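Local coordinates for protein tryptophan synthase alpha chain (Chlamydia trachomatis, PDB 6V82) that probably carries out the aldol cleavage of indoleglycerol phosphate to indole and glyceraldehyde 3-phosphate, as part of the last step of tryptophan biosynthesis, at residues Q6-T11 with P201-R206; K33-I36 with I42-L45; L35-V40 with R84-E89; P136-L141 with P148-S153. All coordinates share one frame; numbering follows the deposited sequence.

In the fold
All four contacts belong to one TIM barrel whose parallel strands are shared by interactions 1, 2 and 4. Interaction 1 joins the N-terminal segment to strand 202-205, and along the chain the other three are nested inside the loop it closes. Interactions 2 and 3 both start from helix 25-37, share L35 and I36, and have centres about 6 Å apart. Interaction 4, on helix 136-144 and strand 147-153, has its centre about 22 Å from that of interaction 2, across the barrel's middle. Interactions 1 and 2 meet directly through the R205-E44 salt bridge, which brings strand 202-205 to E44, the predicted proton acceptor.

Interaction 1: Q6-T11 with P201-R206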
loop_
_atom_site.group_PDB
_atom_site.type_symbol
_atom_site.label_atom_id
_atom_site.label_comp_id
_atom_site.label_asym_id
_atom_site.label_seq_id
_atom_site.Cartn_x
_atom_site.Cartn_y
_atom_site.Cartn_z
ATOM N N GLN A 6 36.817 -15.318 51.645
ATOM C CA GLN A 6 37.083 -16.540 52.399
ATOM C C GLN A 6 36.948 -17.771 51.511
ATOM O O GLN A 6 37.828 -18.638 51.500
ATOM C CB GLN A 6 36.146 -16.644 53.606
ATOM C CG GLN A 6 36.649 -15.946 54.869
ATOM C CD GLN A 6 37.934 -16.559 55.421
ATOM O OE1 GLN A 6 39.013 -15.969 55.317
ATOM N NE2 GLN A 6 37.819 -17.742 56.024
ATOM N N VAL A 7 35.861 -17.856 50.738
ATOM C CA VAL A 7 35.582 -19.094 50.018
ATOM C C VAL A 7 36.622 -19.352 48.934
ATOM O O VAL A 7 36.885 -20.510 48.587
ATOM C CB VAL A 7 34.149 -19.081 49.449
ATOM C CG1 VAL A 7 34.040 -18.188 48.230
ATOM C CG2 VAL A 7 33.714 -20.492 49.106
ATOM N N PHE A 8 37.242 -18.302 48.395
ATOM C CA PHE A 8 38.250 -18.491 47.358
ATOM C C PHE A 8 39.622 -18.833 47.922
ATOM O O PHE A 8 40.561 -19.027 47.145
ATOM C CB PHE A 8 38.335 -17.249 46.467
ATOM C CG PHE A 8 37.340 -17.253 45.336
ATOM C CD1 PHE A 8 36.219 -16.438 45.372
ATOM C CD2 PHE A 8 37.522 -18.085 44.244
ATOM C CE1 PHE A 8 35.303 -16.449 44.336
ATOM C CE2 PHE A 8 36.611 -18.106 43.208
ATOM C CZ PHE A 8 35.499 -17.289 43.253
ATOM N N LYS A 9 39.764 -18.915 49.247
ATOM C CA LYS A 9 40.963 -19.526 49.818
ATOM C C LYS A 9 41.040 -21.007 49.451
ATOM O O LYS A 9 42.131 -21.538 49.216
ATOM C CB LYS A 9 40.985 -19.330 51.336
ATOM C CG LYS A 9 41.118 -17.865 51.774
ATOM C CD LYS A 9 40.994 -17.695 53.292
ATOM C CE LYS A 9 41.705 -16.427 53.781
ATOM N NZ LYS A 9 41.932 -16.443 55.264
ATOM N N GLN A 10 39.894 -21.689 49.409
ATOM C CA GLN A 10 39.821 -22.945 48.685
ATOM C C GLN A 10 39.897 -22.652 47.202
ATOM O O GLN A 10 39.510 -21.580 46.735
ATOM C CB GLN A 10 38.521 -23.693 48.959
ATOM C CG GLN A 10 37.959 -23.522 50.340
ATOM C CD GLN A 10 36.481 -23.818 50.369
ATOM O OE1 GLN A 10 35.720 -23.129 51.046
ATOM N NE2 GLN A 10 36.058 -24.840 49.622
ATOM N N THR A 11 40.381 -23.620 46.451
ATOM C CA THR A 11 40.592 -23.395 45.036
ATOM C C THR A 11 39.548 -24.143 44.216
ATOM O O THR A 11 38.944 -25.117 44.675
ATOM C CB THR A 11 42.011 -23.806 44.645
ATOM O OG1 THR A 11 42.277 -25.121 45.138
ATOM C CG2 THR A 11 43.014 -22.837 45.259
ATOM N N PRO A 201 40.342 -13.219 42.588
ATOM C CA PRO A 201 40.120 -14.415 41.765
ATOM C C PRO A 201 39.403 -14.045 40.471
ATOM O O PRO A 201 38.525 -13.177 40.451
ATOM C CB PRO A 201 39.258 -15.316 42.658
ATOM C CG PRO A 201 39.366 -14.734 44.036
ATOM C CD PRO A 201 39.600 -13.274 43.854
ATOM N N ILE A 202 39.807 -14.693 39.379
ATOM C CA ILE A 202 39.229 -14.459 38.061
ATOM C C ILE A 202 38.513 -15.734 37.648
ATOM O O ILE A 202 39.130 -16.807 37.587
ATOM C CB ILE A 202 40.296 -14.072 37.029
ATOM C CG1 ILE A 202 41.210 -12.988 37.591
ATOM C CG2 ILE A 202 39.642 -13.574 35.767
ATOM C CD1 ILE A 202 40.487 -11.737 37.980
ATOM N N VAL A 203 37.218 -15.626 37.371
ATOM C CA VAL A 203 36.391 -16.779 37.042
ATOM C C VAL A 203 35.940 -16.670 35.593
ATOM O O VAL A 203 35.358 -15.654 35.192
ATOM C CB VAL A 203 35.183 -16.897 37.987
ATOM C CG1 VAL A 203 34.275 -18.048 37.552
ATOM C CG2 VAL A 203 35.662 -17.089 39.412
ATOM N N ASP A 204 36.215 -17.721 34.816
ATOM C CA ASP A 204 35.691 -17.848 33.461
ATOM C C ASP A 204 34.165 -17.897 33.488
ATOM O O ASP A 204 33.566 -18.799 34.092
ATOM C CB ASP A 204 36.259 -19.108 32.808
ATOM C CG ASP A 204 36.106 -19.121 31.286
ATOM O OD1 ASP A 204 35.073 -18.635 30.772
ATOM O OD2 ASP A 204 37.031 -19.631 30.606
ATOM N N ARG A 205 33.543 -16.933 32.814
ATOM C CA ARG A 205 32.097 -16.745 32.799
ATOM C C ARG A 205 31.370 -17.727 31.880
ATOM O O ARG A 205 30.136 -17.735 31.858
ATOM C CB ARG A 205 31.806 -15.292 32.392
ATOM C CG ARG A 205 30.343 -14.832 32.366
ATOM C CD ARG A 205 29.675 -14.846 33.726
ATOM N NE ARG A 205 28.305 -14.339 33.644
ATOM C CZ ARG A 205 27.408 -14.406 34.633
ATOM N NH1 ARG A 205 27.730 -14.958 35.808
ATOM N NH2 ARG A 205 26.181 -13.921 34.445
ATOM N N ARG A 206 32.082 -18.574 31.138
ATOM C CA ARG A 206 31.407 -19.413 30.157
ATOM C C ARG A 206 30.562 -20.492 30.831
ATOM O O ARG A 206 30.861 -20.964 31.932
ATOM C CB ARG A 206 32.417 -20.043 29.207
ATOM C CG ARG A 206 33.076 -21.318 29.689
ATOM C CD ARG A 206 33.886 -21.935 28.550
ATOM N NE ARG A 206 35.235 -21.374 28.435
ATOM C CZ ARG A 206 35.563 -20.278 27.749
ATOM N NH1 ARG A 206 36.826 -19.880 27.724
ATOM N NH2 ARG A 206 34.643 -19.578 27.093
#
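F8 packs on P201 and V203 in an apolar contact at the N-terminal end of a TIM barrel's strands, where the short N-terminal helix 4-7 and the turn after it lie across the strand beginnings. This extra helix is a feature of the tryptophan synthase alpha family. A type I turn from V7 to Q10 carries F8 at its first inner corner and directs its side chain at the start of strand 202-205.

P201 takes one face of the ring. Its CB stands 3.8 Å from the centroid of the F8 ring, 18° off the normal, which makes this a CH-pi contact. The neighbouring P201 CG sits nearer the root of the side chain, 3.5 Å from F8 CG, so the proline spans the inner half of the phenyl group. No hydrogen bond crosses between 6-11 and 201-206.

L13 of strand 13-19 and the ring of F171 also touch F8, so the phenyl group lies near the beginnings of several strands. V203 points inward and touches I15, while two residues on R205 forms a salt bridge with E44. Farther along the segment, the D204 carboxylate is tied to R206 by an Asx turn, through R206 N, and by a salt bridge.

The far end of the phenyl group reaches up the strand to V203: with CG1 anti to the backbone N (chi1 176°), the other methyl, V203 CG2, lies 3.8 Å from F8 CZ.

Interaction 2: K33-I36 with I42-L45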
loop_
_atom_site.group_PDB
_atom_site.type_symbol
_atom_site.label_atom_id
_atom_site.label_comp_id
_atom_site.label_asym_id
_atom_site.label_seq_id
_atom_site.Cartn_x
_atom_site.Cartn_y
_atom_site.Cartn_z
ATOM N N LYS A 33 18.978 -25.506 48.528
ATOM C CA LYS A 33 19.478 -26.547 49.424
ATOM C C LYS A 33 20.061 -27.711 48.633
ATOM O O LYS A 33 21.133 -28.226 48.968
ATOM C CB LYS A 33 18.370 -27.064 50.343
ATOM C CG LYS A 33 17.940 -26.134 51.459
ATOM C CD LYS A 33 16.921 -26.832 52.359
ATOM C CE LYS A 33 15.925 -25.836 52.968
ATOM N NZ LYS A 33 14.967 -26.493 53.918
ATOM N N ALA A 34 19.360 -28.135 47.578
ATOM C CA ALA A 34 19.790 -29.297 46.807
ATOM C C ALA A 34 21.138 -29.049 46.143
ATOM O O ALA A 34 21.976 -29.961 46.061
ATOM C CB ALA A 34 18.725 -29.649 45.768
ATOM N N LEU A 35 21.373 -27.819 45.675
ATOM C CA LEU A 35 22.643 -27.519 45.016
ATOM C C LEU A 35 23.779 -27.469 46.026
ATOM O O LEU A 35 24.897 -27.918 45.743
ATOM C CB LEU A 35 22.556 -26.191 44.250
ATOM C CG LEU A 35 21.664 -26.166 43.010
ATOM C CD1 LEU A 35 21.887 -24.895 42.249
ATOM C CD2 LEU A 35 21.949 -27.386 42.156
ATOM N N ILE A 36 23.508 -26.917 47.207
ATOM C CA ILE A 36 24.518 -26.862 48.254
ATOM C C ILE A 36 24.906 -28.271 48.677
ATOM O O ILE A 36 26.094 -28.607 48.746
ATOM C CB ILE A 36 24.009 -26.018 49.435
ATOM C CG1 ILE A 36 23.906 -24.556 49.003
ATOM C CG2 ILE A 36 24.919 -26.176 50.634
ATOM C CD1 ILE A 36 23.221 -23.690 50.015
ATOM N N ILE A 42 29.122 -21.607 45.541
ATOM C CA ILE A 42 28.608 -20.251 45.491
ATOM C C ILE A 42 27.295 -20.297 44.736
ATOM O O ILE A 42 27.242 -20.816 43.617
ATOM C CB ILE A 42 29.593 -19.299 44.787
ATOM C CG1 ILE A 42 30.891 -19.181 45.582
ATOM C CG2 ILE A 42 28.939 -17.946 44.553
ATOM C CD1 ILE A 42 31.979 -18.414 44.869
ATOM N N LEU A 43 26.240 -19.768 45.333
ATOM C CA LEU A 43 24.962 -19.657 44.644
ATOM C C LEU A 43 24.880 -18.321 43.921
ATOM O O LEU A 43 25.159 -17.274 44.509
ATOM C CB LEU A 43 23.796 -19.793 45.619
ATOM C CG LEU A 43 23.568 -21.235 46.028
ATOM C CD1 LEU A 43 22.364 -21.344 46.929
ATOM C CD2 LEU A 43 23.422 -22.110 44.785
ATOM N N GLU A 44 24.518 -18.361 42.640
ATOM C CA GLU A 44 24.218 -17.152 41.886
ATOM C C GLU A 44 22.717 -17.122 41.705
ATOM O O GLU A 44 22.162 -17.918 40.939
ATOM C CB GLU A 44 24.938 -17.096 40.546
ATOM C CG GLU A 44 24.711 -15.763 39.828
ATOM C CD GLU A 44 25.860 -15.385 38.894
ATOM O OE1 GLU A 44 25.637 -15.326 37.658
ATOM O OE2 GLU A 44 26.985 -15.153 39.402
ATOM N N LEU A 45 22.070 -16.210 42.417
ATOM C CA LEU A 45 20.622 -16.141 42.503
ATOM C C LEU A 45 20.120 -15.045 41.561
ATOM O O LEU A 45 20.452 -13.863 41.731
ATOM C CB LEU A 45 20.211 -15.892 43.955
ATOM C CG LEU A 45 18.751 -16.107 44.309
ATOM C CD1 LEU A 45 18.329 -17.552 44.035
ATOM C CD2 LEU A 45 18.547 -15.745 45.770
#
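L43 meets L35 and I36 where helix 25-37 packs against the outside of strand 42-46. This is the returning half of a beta-alpha-beta unit, strand 13-19, helix 25-37, strand 42-46, the repeating connection of a TIM barrel.

The strand begins with I42, whose side chain turns from the helix into the barrel and packs on L13, I15 and I93. L43 comes next and faces outward; it alone makes the contact from this side. Its CG is anti to the carbonyl carbon (chi1 -76°), and from there the two methyls fork toward neighbouring helix residues. L43 CD1 goes to the isoleucine, 4.0 Å from I36 CD1, with I36 CG1 only slightly farther off. L43 CD2 goes to the leucine, 4.1 Å from L35 CD1. The fork thus divides between two consecutive helix side chains; I36 lies nearly at right angles to it, whereas L35 meets it at a slant. I36 leaves its CA to one side of the strand and gets back to it through its extended CG1-CD1 arm.

E44 turns inward again; it is the predicted proton acceptor, with R205 in a salt bridge and Y173 OH in a hydrogen bond. L45 is outward once more, but its neighbours are L76, I79 and V80 of helix 73-84.

Nothing polar passes between the side chains of 33-36 and 42-45. The contact therefore rests on dispersion and the burial of methyl groups, while the charged side chain of the strand segment, E44, faces the other way, into the barrel.

Interaction 3: L35-V40 with R84-E89; sequences LIQGGV and RAFNQE
One methyl group, I36 CG2, receives both an aromatic edge and an amide nitrogen, and no hydrogen bond spans the contact. F86 presents its rim, with CE2 4.0 Å from I36 CG2 and the methyl near the ring plane. N87 brings its ND2 to 3.7 Å from the same I36 CG2, a van der Waals approach and nothing more.

I36 CG2 is the branch anti to the backbone N, which turns it to the loop, while the other arm of I36 runs on to end beside N87 CB. F86 also has CG anti to its own N (chi1 176°), which swings the ring over to the helix. There its tip meets Q37: F86 CZ is 4.0 Å from Q37 CG, and the glutamine amide stands almost upright to the ring, the planes 88° apart.

N87 is steadied from its own loop. Its OD1 accepts from E89 N at 2.8 Å, closing an Asx turn, and also from V90 N, while its backbone O accepts from R84 NH1, lying close to the plane of the guanidinium group.

On the other side, helix 25-37 ends in a Schellman motif with G39 at positive phi. The contact thus packs this helix's last turn on the surface loop between helix 73-84 and strand 92-96, with L35 and V40 reaching F230 of helix 229-236 and strand 13-19.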
loop_
_atom_site.group_PDB
_atom_site.type_symbol
_atom_site.label_atom_id
_atom_site.label_comp_id
_atom_site.label_asym_id
_atom_site.label_seq_id
_atom_site.Cartn_x
_atom_site.Cartn_y
_atom_site.Cartn_z
ATOM N N LEU A 35 21.373 -27.819 45.675
ATOM C CA LEU A 35 22.643 -27.519 45.016
ATOM C C LEU A 35 23.779 -27.469 46.026
ATOM O O LEU A 35 24.897 -27.918 45.743
ATOM C CB LEU A 35 22.556 -26.191 44.250
ATOM C CG LEU A 35 21.664 -26.166 43.010
ATOM C CD1 LEU A 35 21.887 -24.895 42.249
ATOM C CD2 LEU A 35 21.949 -27.386 42.156
ATOM N N ILE A 36 23.508 -26.917 47.207
ATOM C CA ILE A 36 24.518 -26.862 48.254
ATOM C C ILE A 36 24.906 -28.271 48.677
ATOM O O ILE A 36 26.094 -28.607 48.746
ATOM C CB ILE A 36 24.009 -26.018 49.435
ATOM C CG1 ILE A 36 23.906 -24.556 49.003
ATOM C CG2 ILE A 36 24.919 -26.176 50.634
ATOM C CD1 ILE A 36 23.221 -23.690 50.015
ATOM N N GLN A 37 23.912 -29.131 48.920
ATOM C CA GLN A 37 24.214 -30.518 49.266
ATOM C C GLN A 37 24.925 -31.233 48.132
ATOM O O GLN A 37 25.666 -32.193 48.373
ATOM C CB GLN A 37 22.937 -31.270 49.620
ATOM C CG GLN A 37 22.203 -30.675 50.781
ATOM C CD GLN A 37 20.871 -31.335 51.004
ATOM O OE1 GLN A 37 20.058 -31.444 50.082
ATOM N NE2 GLN A 37 20.639 -31.794 52.233
ATOM N N GLY A 38 24.705 -30.789 46.894
ATOM C CA GLY A 38 25.372 -31.358 45.745
ATOM C C GLY A 38 26.782 -30.878 45.516
ATOM O O GLY A 38 27.432 -31.343 44.573
ATOM N N GLY A 39 27.272 -29.948 46.343
ATOM C CA GLY A 39 28.652 -29.501 46.298
ATOM C C GLY A 39 28.880 -28.114 45.742
ATOM O O GLY A 39 30.037 -27.690 45.672
ATOM N N VAL A 40 27.826 -27.391 45.342
ATOM C CA VAL A 40 27.998 -26.051 44.788
ATOM C C VAL A 40 28.552 -25.126 45.865
ATOM O O VAL A 40 28.073 -25.122 47.004
ATOM C CB VAL A 40 26.662 -25.536 44.220
ATOM C CG1 VAL A 40 26.766 -24.066 43.822
ATOM C CG2 VAL A 40 26.224 -26.388 43.007
ATOM N N ARG A 84 19.429 -18.864 53.985
ATOM C CA ARG A 84 20.308 -18.638 55.133
ATOM C C ARG A 84 19.839 -19.367 56.380
ATOM O O ARG A 84 20.651 -19.613 57.272
ATOM C CB ARG A 84 20.445 -17.144 55.431
ATOM C CG ARG A 84 21.461 -16.440 54.543
ATOM C CD ARG A 84 22.881 -16.730 54.988
ATOM N NE ARG A 84 23.849 -16.116 54.078
ATOM C CZ ARG A 84 24.520 -16.763 53.123
ATOM N NH1 ARG A 84 24.365 -18.073 52.940
ATOM N NH2 ARG A 84 25.367 -16.092 52.357
ATOM N N ALA A 85 18.556 -19.723 56.463
ATOM C CA ALA A 85 18.093 -20.594 57.535
ATOM C C ALA A 85 18.579 -22.028 57.366
ATOM O O ALA A 85 18.448 -22.829 58.297
ATOM C CB ALA A 85 16.571 -20.567 57.612
ATOM N N PHE A 86 19.123 -22.363 56.198
ATOM C CA PHE A 86 19.725 -23.661 55.947
ATOM C C PHE A 86 21.245 -23.619 56.072
ATOM O O PHE A 86 21.846 -24.494 56.701
ATOM C CB PHE A 86 19.323 -24.160 54.551
ATOM C CG PHE A 86 19.980 -25.444 54.163
ATOM C CD1 PHE A 86 19.657 -26.626 54.818
ATOM C CD2 PHE A 86 20.931 -25.472 53.158
ATOM C CE1 PHE A 86 20.270 -27.827 54.473
ATOM C CE2 PHE A 86 21.545 -26.672 52.792
ATOM C CZ PHE A 86 21.216 -27.851 53.452
ATOM N N ASN A 87 21.877 -22.603 55.491
ATOM C CA ASN A 87 23.329 -22.555 55.401
ATOM C C ASN A 87 23.758 -21.095 55.415
ATOM O O ASN A 87 23.299 -20.302 54.584
ATOM C CB ASN A 87 23.813 -23.262 54.120
ATOM C CG ASN A 87 25.334 -23.398 54.048
ATOM O OD1 ASN A 87 26.062 -22.409 54.123
ATOM N ND2 ASN A 87 25.815 -24.630 53.893
ATOM N N GLN A 88 24.641 -20.749 56.352
ATOM C CA GLN A 88 25.118 -19.381 56.509
ATOM C C GLN A 88 26.598 -19.221 56.149
ATOM O O GLN A 88 27.219 -18.218 56.510
ATOM C CB GLN A 88 24.837 -18.911 57.939
ATOM C CG GLN A 88 23.351 -18.607 58.165
ATOM C CD GLN A 88 22.958 -18.525 59.639
ATOM O OE1 GLN A 88 23.618 -17.853 60.434
ATOM N NE2 GLN A 88 21.871 -19.211 60.005
ATOM N N GLU A 89 27.168 -20.181 55.422
ATOM C CA GLU A 89 28.554 -20.150 54.958
ATOM C C GLU A 89 28.676 -19.896 53.462
ATOM O O GLU A 89 29.521 -19.107 53.040
ATOM C CB GLU A 89 29.240 -21.481 55.293
ATOM C CG GLU A 89 30.657 -21.392 55.842
ATOM C CD GLU A 89 31.130 -22.735 56.444
ATOM O OE1 GLU A 89 31.464 -22.784 57.662
ATOM O OE2 GLU A 89 31.148 -23.744 55.694
#

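Interaction 4: P136-L141 with P148-S153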
loop_
_atom_site.group_PDB
_atom_site.type_symbol
_atom_site.label_atom_id
_atom_site.label_comp_id
_atom_site.label_asym_id
_atom_site.label_seq_id
_atom_site.Cartn_x
_atom_site.Cartn_y
_atom_site.Cartn_z
ATOM N N PRO A 136 26.812 5.860 41.030
ATOM C CA PRO A 136 26.012 5.921 42.259
ATOM C C PRO A 136 25.723 4.549 42.820
ATOM O O PRO A 136 25.854 4.350 44.037
ATOM C CB PRO A 136 24.731 6.661 41.829
ATOM C CG PRO A 136 24.844 6.887 40.353
ATOM C CD PRO A 136 26.287 6.746 39.979
ATOM N N PHE A 137 25.405 3.576 41.962
ATOM C CA PHE A 137 24.986 2.280 42.479
ATOM C C PHE A 137 26.163 1.477 43.027
ATOM O O PHE A 137 26.031 0.811 44.062
ATOM C CB PHE A 137 24.245 1.490 41.411
ATOM C CG PHE A 137 23.617 0.239 41.938
ATOM C CD1 PHE A 137 22.436 0.303 42.681
ATOM C CD2 PHE A 137 24.219 -0.994 41.730
ATOM C CE1 PHE A 137 21.853 -0.853 43.186
ATOM C CE2 PHE A 137 23.653 -2.157 42.238
ATOM C CZ PHE A 137 22.466 -2.090 42.964
ATOM N N PHE A 138 27.318 1.507 42.356
ATOM C CA PHE A 138 28.461 0.768 42.889
ATOM C C PHE A 138 28.928 1.386 44.199
ATOM O O PHE A 138 29.343 0.674 45.121
ATOM C CB PHE A 138 29.614 0.726 41.883
ATOM C CG PHE A 138 29.351 -0.146 40.692
ATOM C CD1 PHE A 138 28.639 -1.322 40.820
ATOM C CD2 PHE A 138 29.807 0.225 39.434
ATOM C CE1 PHE A 138 28.394 -2.115 39.718
ATOM C CE2 PHE A 138 29.567 -0.566 38.334
ATOM C CZ PHE A 138 28.858 -1.737 38.477
ATOM N N GLU A 139 28.867 2.713 44.294
ATOM C CA GLU A 139 29.135 3.369 45.565
ATOM C C GLU A 139 28.170 2.866 46.631
ATOM O O GLU A 139 28.584 2.497 47.736
ATOM C CB GLU A 139 29.034 4.883 45.393
ATOM C CG GLU A 139 30.155 5.655 46.059
ATOM C CD GLU A 139 31.504 5.428 45.400
ATOM O OE1 GLU A 139 31.624 5.687 44.178
ATOM O OE2 GLU A 139 32.442 4.992 46.108
ATOM N N ASP A 140 26.880 2.796 46.289
ATOM C CA ASP A 140 25.864 2.328 47.229
ATOM C C ASP A 140 26.149 0.905 47.703
ATOM O O ASP A 140 25.943 0.589 48.882
ATOM C CB ASP A 140 24.475 2.411 46.589
ATOM C CG ASP A 140 23.910 3.842 46.550
ATOM O OD1 ASP A 140 24.641 4.805 46.874
ATOM O OD2 ASP A 140 22.720 4.002 46.187
ATOM N N LEU A 141 26.617 0.031 46.800
ATOM C CA LEU A 141 26.976 -1.334 47.187
ATOM C C LEU A 141 28.107 -1.328 48.203
ATOM O O LEU A 141 28.033 -2.000 49.242
ATOM C CB LEU A 141 27.394 -2.152 45.965
ATOM C CG LEU A 141 26.328 -2.639 44.988
ATOM C CD1 LEU A 141 26.966 -3.587 43.976
ATOM C CD2 LEU A 141 25.197 -3.327 45.715
ATOM N N PRO A 148 30.523 -5.634 44.724
ATOM C CA PRO A 148 30.136 -5.521 43.311
ATOM C C PRO A 148 30.938 -6.503 42.464
ATOM O O PRO A 148 32.172 -6.466 42.446
ATOM C CB PRO A 148 30.467 -4.064 42.964
ATOM C CG PRO A 148 30.812 -3.392 44.270
ATOM C CD PRO A 148 31.298 -4.469 45.178
ATOM N N ILE A 149 30.229 -7.389 41.767
ATOM C CA ILE A 149 30.839 -8.442 40.961
ATOM C C ILE A 149 30.823 -7.980 39.511
ATOM O O ILE A 149 29.764 -7.944 38.873
ATOM C CB ILE A 149 30.103 -9.775 41.123
ATOM C CG1 ILE A 149 29.885 -10.096 42.593
ATOM C CG2 ILE A 149 30.905 -10.887 40.501
ATOM C CD1 ILE A 149 31.179 -10.276 43.370
ATOM N N LEU A 150 31.989 -7.639 38.976
ATOM C CA LEU A 150 32.073 -7.012 37.666
ATOM C C LEU A 150 32.573 -8.017 36.635
ATOM O O LEU A 150 33.080 -9.082 36.982
ATOM C CB LEU A 150 32.990 -5.787 37.722
ATOM C CG LEU A 150 32.348 -4.447 38.095
ATOM C CD1 LEU A 150 31.467 -4.550 39.324
ATOM C CD2 LEU A 150 33.421 -3.393 38.312
ATOM N N LEU A 151 32.401 -7.671 35.356
ATOM C CA LEU A 151 32.765 -8.529 34.230
ATOM C C LEU A 151 33.751 -7.802 33.321
ATOM O O LEU A 151 33.518 -6.650 32.941
ATOM C CB LEU A 151 31.534 -8.942 33.416
ATOM C CG LEU A 151 30.559 -9.991 33.964
ATOM C CD1 LEU A 151 29.530 -9.388 34.892
ATOM C CD2 LEU A 151 29.870 -10.680 32.798
ATOM N N ILE A 152 34.851 -8.471 32.967
ATOM C CA ILE A 152 35.842 -7.877 32.083
ATOM C C ILE A 152 36.076 -8.798 30.900
ATOM O O ILE A 152 35.856 -10.009 30.960
ATOM C CB ILE A 152 37.178 -7.570 32.788
ATOM C CG1 ILE A 152 37.825 -8.846 33.300
ATOM C CG2 ILE A 152 36.968 -6.606 33.937
ATOM C CD1 ILE A 152 38.833 -8.584 34.388
ATOM N N SER A 153 36.524 -8.190 29.815
ATOM C CA SER A 153 36.820 -8.857 28.562
ATOM C C SER A 153 38.273 -8.573 28.197
ATOM O O SER A 153 38.940 -7.736 28.816
ATOM C CB SER A 153 35.866 -8.376 27.459
ATOM O OG SER A 153 35.900 -9.243 26.338
#
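F138 and L141, one turn apart on helix 136-144, close on P148 and L150 of strand 147-153. From F138 CB the side chain heads for the strand, with CG anti to the carbonyl carbon (chi1 -71°). One flank of the ring does the work. F138 CD1 comes first, 3.9 Å from P148 CB. Farther out, CE1 moves past the proline to the leucine, and at the tip F138 CZ likewise lies 3.9 Å from L150 CD1. That one methyl therefore nestles against two adjoining ring carbons, at a slant to the ring plane. L150 starts off to one side of the helix, and its CD1 branch does the reaching.

L141 grips the same proline from farther along the helix. Its CD1 lies 3.7 Å from P148 CB and nearly as close to P148 CA, while L141 CB faces P148 CG at 4.0 Å. The two side chains run past each other in opposite directions. P148 CB meets both the leucine methyl and the phenyl flank, which approach it together from the helix side. All four residues are buried and the contact is wholly apolar.

The pair belongs to the beta-alpha-beta unit of strand 119-122, helix 136-144 and strand 147-153, one step of the TIM barrel wall. L141 also packs on V120 of strand 119-122, and L150 on L172 of strand 172-175. F138 meets the ring of Y167 from the next helix, 158-167, and a chain of another protein in the assembly packs on P136 and S153 at the ends of the two segments.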